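Local coordinates for TCP pilus virulence regulatory protein (Vibrio cholerae, PDB 4MLO) that probably activates transcription of virulence genes as an AraC-family DNA-binding regulator, and holds palmitoleic acid in a pocket, at residues Ile124-Glu129 and Lys145-Gly150; Leu168-Lys173 and Lys203-Ser208. One frame throughout, in Å; residues are numbered along the deposited sequence.

Contact 1 (Ile124-Glu129 and Lys145-Gly150); sequences IAVLSE and KVFFSG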
loop_
_atom_site.group_PDB
_atom_site.type_symbol
_atom_site.label_atom_id
_atom_site.label_comp_id
_atom_site.label_asym_id
_atom_site.label_seq_id
_atom_site.Cartn_x
_atom_site.Cartn_y
_atom_site.Cartn_z
ATOM N N ILE A 124 0.770 -13.947 14.111
ATOM C CA ILE A 124 1.875 -13.901 13.155
ATOM C C ILE A 124 1.974 -15.232 12.421
ATOM O O ILE A 124 2.403 -15.290 11.259
ATOM C CB ILE A 124 3.188 -13.502 13.869
ATOM C CG1 ILE A 124 4.250 -13.051 12.862
ATOM C CG2 ILE A 124 3.736 -14.634 14.722
ATOM C CD1 ILE A 124 3.901 -11.773 12.125
ATOM N N ALA A 125 1.521 -16.315 13.053
ATOM C CA ALA A 125 1.521 -17.607 12.381
ATOM C C ALA A 125 0.564 -17.614 11.197
ATOM O O ALA A 125 0.902 -18.131 10.125
ATOM C CB ALA A 125 1.158 -18.712 13.375
ATOM N N VAL A 126 -0.633 -17.038 11.360
ATOM C CA VAL A 126 -1.603 -17.045 10.267
ATOM C C VAL A 126 -1.099 -16.191 9.107
ATOM O O VAL A 126 -1.165 -16.601 7.943
ATOM C CB VAL A 126 -2.983 -16.571 10.766
ATOM C CG1 VAL A 126 -3.934 -16.345 9.594
ATOM C CG2 VAL A 126 -3.564 -17.591 11.763
ATOM N N LEU A 127 -0.597 -14.993 9.411
ATOM C CA LEU A 127 -0.098 -14.100 8.374
ATOM C C LEU A 127 1.063 -14.737 7.616
ATOM O O LEU A 127 1.080 -14.732 6.386
ATOM C CB LEU A 127 0.317 -12.778 9.008
ATOM C CG LEU A 127 -0.836 -11.921 9.537
ATOM C CD1 LEU A 127 -0.284 -10.792 10.378
ATOM C CD2 LEU A 127 -1.700 -11.373 8.387
ATOM N N SER A 128 2.018 -15.339 8.332
ATOM C CA SER A 128 3.086 -16.075 7.657
ATOM C C SER A 128 2.518 -17.120 6.706
ATOM O O SER A 128 3.012 -17.293 5.589
ATOM C CB SER A 128 3.997 -16.740 8.688
ATOM O OG SER A 128 4.470 -15.790 9.630
ATOM N N GLU A 129 1.465 -17.815 7.125
ATOM C CA GLU A 129 0.911 -18.881 6.304
ATOM C C GLU A 129 0.262 -18.331 5.034
ATOM O O GLU A 129 0.340 -18.959 3.973
ATOM C CB GLU A 129 -0.083 -19.702 7.131
ATOM C CG GLU A 129 -0.736 -20.852 6.366
ATOM C CD GLU A 129 0.272 -21.785 5.701
ATOM O OE1 GLU A 129 1.403 -21.930 6.218
ATOM O OE2 GLU A 129 -0.087 -22.371 4.660
ATOM N N LYS A 145 -12.090 -14.293 6.547
ATOM C CA LYS A 145 -12.886 -13.087 6.759
ATOM C C LYS A 145 -12.959 -12.735 8.242
ATOM O O LYS A 145 -12.829 -11.557 8.619
ATOM C CB LYS A 145 -14.284 -13.267 6.166
ATOM C CG LYS A 145 -14.292 -13.283 4.632
ATOM C CD LYS A 145 -15.698 -13.397 4.035
ATOM C CE LYS A 145 -16.279 -14.777 4.268
ATOM N NZ LYS A 145 -17.555 -14.962 3.549
ATOM N N VAL A 146 -13.141 -13.742 9.106
ATOM C CA VAL A 146 -13.212 -13.482 10.541
ATOM C C VAL A 146 -11.862 -13.011 11.058
ATOM O O VAL A 146 -11.783 -12.067 11.858
ATOM C CB VAL A 146 -13.698 -14.741 11.292
ATOM C CG1 VAL A 146 -13.607 -14.546 12.801
ATOM C CG2 VAL A 146 -15.135 -15.058 10.894
ATOM N N PHE A 147 -10.780 -13.662 10.623
ATOM C CA PHE A 147 -9.444 -13.276 11.085
ATOM C C PHE A 147 -9.127 -11.825 10.724
ATOM O O PHE A 147 -8.739 -11.022 11.589
ATOM C CB PHE A 147 -8.391 -14.207 10.493
ATOM C CG PHE A 147 -6.991 -13.854 10.902
ATOM C CD1 PHE A 147 -6.460 -14.359 12.066
ATOM C CD2 PHE A 147 -6.229 -12.983 10.152
ATOM C CE1 PHE A 147 -5.183 -14.028 12.461
ATOM C CE2 PHE A 147 -4.959 -12.650 10.547
ATOM C CZ PHE A 147 -4.443 -13.179 11.710
ATOM N N PHE A 148 -9.317 -11.459 9.451
ATOM C CA PHE A 148 -8.920 -10.133 8.985
ATOM C C PHE A 148 -9.879 -9.034 9.440
ATOM O O PHE A 148 -9.428 -7.924 9.742
ATOM C CB PHE A 148 -8.766 -10.141 7.473
ATOM C CG PHE A 148 -7.439 -10.664 7.025
ATOM C CD1 PHE A 148 -6.333 -9.827 7.001
ATOM C CD2 PHE A 148 -7.284 -11.994 6.672
ATOM C CE1 PHE A 148 -5.081 -10.306 6.584
ATOM C CE2 PHE A 148 -6.032 -12.486 6.262
ATOM C CZ PHE A 148 -4.939 -11.645 6.220
ATOM N N SER A 149 -11.190 -9.299 9.528
ATOM C CA SER A 149 -12.058 -8.287 10.115
ATOM C C SER A 149 -11.705 -8.048 11.582
ATOM O O SER A 149 -11.660 -6.899 12.034
ATOM C CB SER A 149 -13.539 -8.673 9.950
ATOM O OG SER A 149 -13.816 -9.931 10.518
ATOM N N GLY A 150 -11.435 -9.110 12.344
ATOM C CA GLY A 150 -11.068 -8.921 13.739
ATOM C C GLY A 150 -9.720 -8.234 13.894
ATOM O O GLY A 150 -9.528 -7.408 14.792
#
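Val126 sets its CG1 methyl over one face of the Phe147 ring, and this CH-pi contact is one of two fits between helix segments 124-129 and 145-150. Val126 CG1 is 3.8 Å from the ring centroid and only 7° off the ring normal, so the methyl sits over the middle of the face rather than at its rim. Val126 CB backs it up, 3.8 Å from Phe147 CE1. The two side chains approach from opposite directions: with CG anti to its backbone N (chi1 179°), Phe147 carries its ring across the gap, where the axes of the two short segments come no closer than 11.9 Å and cross at -119°. That wide spacing is bridged by side chains alone, without any hydrogen bond from one segment to the other.

Leu127 supplies the second bump. Its CD2 methyl reaches the hollow between the two phenylalanines, 4.1 Å from Phe147 CE2 at the edge of that ring and 3.9 Å from Phe148 CZ, which it meets obliquely. The aromatic pair forms the walls of this hollow: Phe147 CD2 stands 3.8 Å above the Phe148 plane, toward its rim, while Phe148 CD2 lies at the edge of the Phe147 ring.

Val126, Leu127 and Phe148 are buried, while Phe147 keeps partial exposure. Tyr139 also packs on Val126, and Phe148 continues the aromatic cluster to Phe7 and Phe90. Beyond the helices, Leu127 rests on Met32 and Trp34 of strand 31-35 and on Ile58 of strand 57-61, which places the seam against a sheet of the cupin-like domain.

Contact 2 (Leu168-Lys173 and Lys203-Ser208); sequences LDAMEK and KKELES
Glu205 meets Ala170 and Met171 with both its aliphatic stem and its carboxylate, joining helix 199-207 to the N-terminal end of helix 170-180. Ala170 CB touches Glu205 OE2 at 3.5 Å and also borders CG and CD of the same side chain. Met171 runs past Glu205 in the opposite direction: its CB is 3.7 Å from Glu205 OE1, and its SD lies 4.1 Å from Glu205 CB. The glutamate is bent at chi2 (-50°), which turns the carboxylate aside, so that OE2 borders Ala170 and OE1 borders Met171. Met171 also touches Leu216 of helix 213-230.

Water provides the polar link, since no direct hydrogen bond joins the segments. Water 1 donates to Asp169 OD1 at 2.7 Å and to Glu205 OE1 at 2.9 Å. Water 2 makes a second, weaker bridge, donating to Glu205 OE2 at 2.9 Å but only weakly to Asp169 OD1.

Capping is the third element. Asp169 occupies the N-cap, where OD2 accepts weak bonds from Met171 N, at 2.8 Å with an N-H...O angle of 129°, and from Glu172 N.

Charge completes the account. Asp169 OD2 and Glu205 OE1 are like-charged atoms 4.5 Å apart, and Arg209, just beyond the segment, forms a salt bridge with Glu205 OE1. The two waters shared by the carboxylates, with Arg209 on Glu205 and the helix-start amides on Asp169, probably ease their proximity. The chemistry therefore implies a hydrated joint between two helix segments, in which Ala170 and Met171 pack against the glutamate stem.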
loop_
_atom_site.group_PDB
_atom_site.type_symbol
_atom_site.label_atom_id
_atom_site.label_comp_id
_atom_site.label_asym_id
_atom_site.label_seq_id
_atom_site.Cartn_x
_atom_site.Cartn_y
_atom_site.Cartn_z
ATOM N N LEU A 168 -17.429 5.554 -0.310
ATOM C CA LEU A 168 -17.794 6.818 -0.931
ATOM C C LEU A 168 -16.716 7.892 -0.822
ATOM O O LEU A 168 -16.946 9.016 -1.251
ATOM C CB LEU A 168 -19.091 7.339 -0.302
ATOM N N ASP A 169 -15.553 7.576 -0.256
ATOM C CA ASP A 169 -14.518 8.571 -0.019
ATOM C C ASP A 169 -14.095 9.229 -1.329
ATOM O O ASP A 169 -13.947 8.553 -2.354
ATOM C CB ASP A 169 -13.326 7.861 0.618
ATOM C CG ASP A 169 -12.199 8.799 0.950
ATOM O OD1 ASP A 169 -12.226 9.418 2.024
ATOM O OD2 ASP A 169 -11.284 8.905 0.117
ATOM N N ALA A 170 -13.865 10.547 -1.285
ATOM C CA ALA A 170 -13.531 11.298 -2.498
ATOM C C ALA A 170 -12.173 10.907 -3.066
ATOM O O ALA A 170 -11.981 10.936 -4.287
ATOM C CB ALA A 170 -13.537 12.794 -2.234
ATOM N N MET A 171 -11.218 10.513 -2.215
ATOM C CA MET A 171 -9.940 10.093 -2.763
ATOM C C MET A 171 -10.083 8.811 -3.553
ATOM O O MET A 171 -9.432 8.634 -4.594
ATOM C CB MET A 171 -8.896 9.902 -1.665
ATOM C CG MET A 171 -7.505 9.562 -2.208
ATOM S SD MET A 171 -6.729 10.902 -3.180
ATOM C CE MET A 171 -5.192 10.088 -3.645
ATOM N N GLU A 172 -10.909 7.890 -3.063
ATOM C CA GLU A 172 -11.163 6.663 -3.814
ATOM C C GLU A 172 -11.844 6.988 -5.142
ATOM O O GLU A 172 -11.537 6.378 -6.168
ATOM C CB GLU A 172 -11.993 5.700 -2.962
ATOM C CG GLU A 172 -12.623 4.557 -3.733
ATOM C CD GLU A 172 -11.639 3.551 -4.267
ATOM O OE1 GLU A 172 -10.470 3.525 -3.815
ATOM O OE2 GLU A 172 -12.056 2.769 -5.150
ATOM N N LYS A 173 -12.748 7.976 -5.155
ATOM C CA LYS A 173 -13.372 8.353 -6.419
ATOM C C LYS A 173 -12.335 8.877 -7.412
ATOM O O LYS A 173 -12.361 8.522 -8.593
ATOM C CB LYS A 173 -14.459 9.401 -6.188
ATOM C CG LYS A 173 -15.721 8.865 -5.541
ATOM C CD LYS A 173 -16.756 9.986 -5.445
ATOM C CE LYS A 173 -17.931 9.590 -4.574
ATOM N NZ LYS A 173 -18.577 8.346 -5.065
ATOM N N LYS A 203 -9.888 19.409 -3.820
ATOM C CA LYS A 203 -8.458 19.702 -3.682
ATOM C C LYS A 203 -7.943 19.277 -2.328
ATOM O O LYS A 203 -6.739 19.006 -2.192
ATOM C CB LYS A 203 -8.170 21.186 -3.882
ATOM C CG LYS A 203 -8.753 22.119 -2.826
ATOM C CD LYS A 203 -8.573 23.615 -3.176
ATOM C CE LYS A 203 -9.043 24.532 -2.073
ATOM N NZ LYS A 203 -9.012 25.980 -2.509
ATOM N N LYS A 204 -8.819 19.196 -1.321
ATOM C CA LYS A 204 -8.326 18.816 -0.002
ATOM C C LYS A 204 -7.776 17.396 -0.011
ATOM O O LYS A 204 -6.898 17.063 0.791
ATOM C CB LYS A 204 -9.420 18.976 1.055
ATOM C CG LYS A 204 -10.476 17.919 1.105
ATOM C CD LYS A 204 -11.342 18.125 2.362
ATOM C CE LYS A 204 -12.718 17.536 2.191
ATOM N NZ LYS A 204 -13.479 18.273 1.135
ATOM N N GLU A 205 -8.240 16.549 -0.929
ATOM C CA GLU A 205 -7.718 15.182 -0.992
ATOM C C GLU A 205 -6.247 15.172 -1.338
ATOM O O GLU A 205 -5.475 14.359 -0.804
ATOM C CB GLU A 205 -8.488 14.367 -2.013
ATOM C CG GLU A 205 -9.998 14.234 -1.741
ATOM C CD GLU A 205 -10.336 13.797 -0.347
ATOM O OE1 GLU A 205 -9.547 13.026 0.247
ATOM O OE2 GLU A 205 -11.395 14.239 0.181
ATOM N N LEU A 206 -5.833 16.072 -2.212
ATOM C CA LEU A 206 -4.415 16.166 -2.578
ATOM C C LEU A 206 -3.629 16.945 -1.540
ATOM O O LEU A 206 -2.510 16.542 -1.157
ATOM C CB LEU A 206 -4.285 16.827 -3.950
ATOM C CG LEU A 206 -4.534 15.875 -5.142
ATOM C CD1 LEU A 206 -6.002 15.509 -5.280
ATOM C CD2 LEU A 206 -4.041 16.432 -6.442
ATOM N N GLU A 207 -4.189 18.071 -1.089
ATOM C CA GLU A 207 -3.512 18.929 -0.116
ATOM C C GLU A 207 -3.161 18.168 1.146
ATOM O O GLU A 207 -2.046 18.309 1.669
ATOM C CB GLU A 207 -4.400 20.113 0.234
ATOM C CG GLU A 207 -4.464 21.168 -0.852
ATOM C CD GLU A 207 -5.470 22.281 -0.558
ATOM O OE1 GLU A 207 -6.221 22.176 0.439
ATOM O OE2 GLU A 207 -5.495 23.242 -1.358
ATOM N N SER A 208 -4.090 17.356 1.651
ATOM C CA SER A 208 -3.890 16.635 2.904
ATOM C C SER A 208 -2.878 15.514 2.745
ATOM O O SER A 208 -2.299 15.063 3.735
ATOM C CB SER A 208 -5.221 16.064 3.401
ATOM O OG SER A 208 -5.665 14.981 2.572
HETATM O O HOH W 1 -9.866 10.779 1.985
HETATM O O HOH W 2 -12.807 12.764 2.204
#

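How the contacts relate
Contacts 1 and 2 do not touch: their centres are 30 Å apart and their nearest atoms about 18 Å. Both segments of contact 1 precede those of contact 2 in the chain, and helix 170-180 of the second is the next helix after 141-159 of the first. Contact 1 belongs to the cupin-like domain; contact 2 joins helices 170-180 and 199-207. Neither includes a residue of the palmitoleic acid pocket; the Leu127 side chain of contact 1 is about 14 Å from the ligand. They differ in chemistry too, one apolar, without hydrogen bonds between its segments, and the other bridged by two waters.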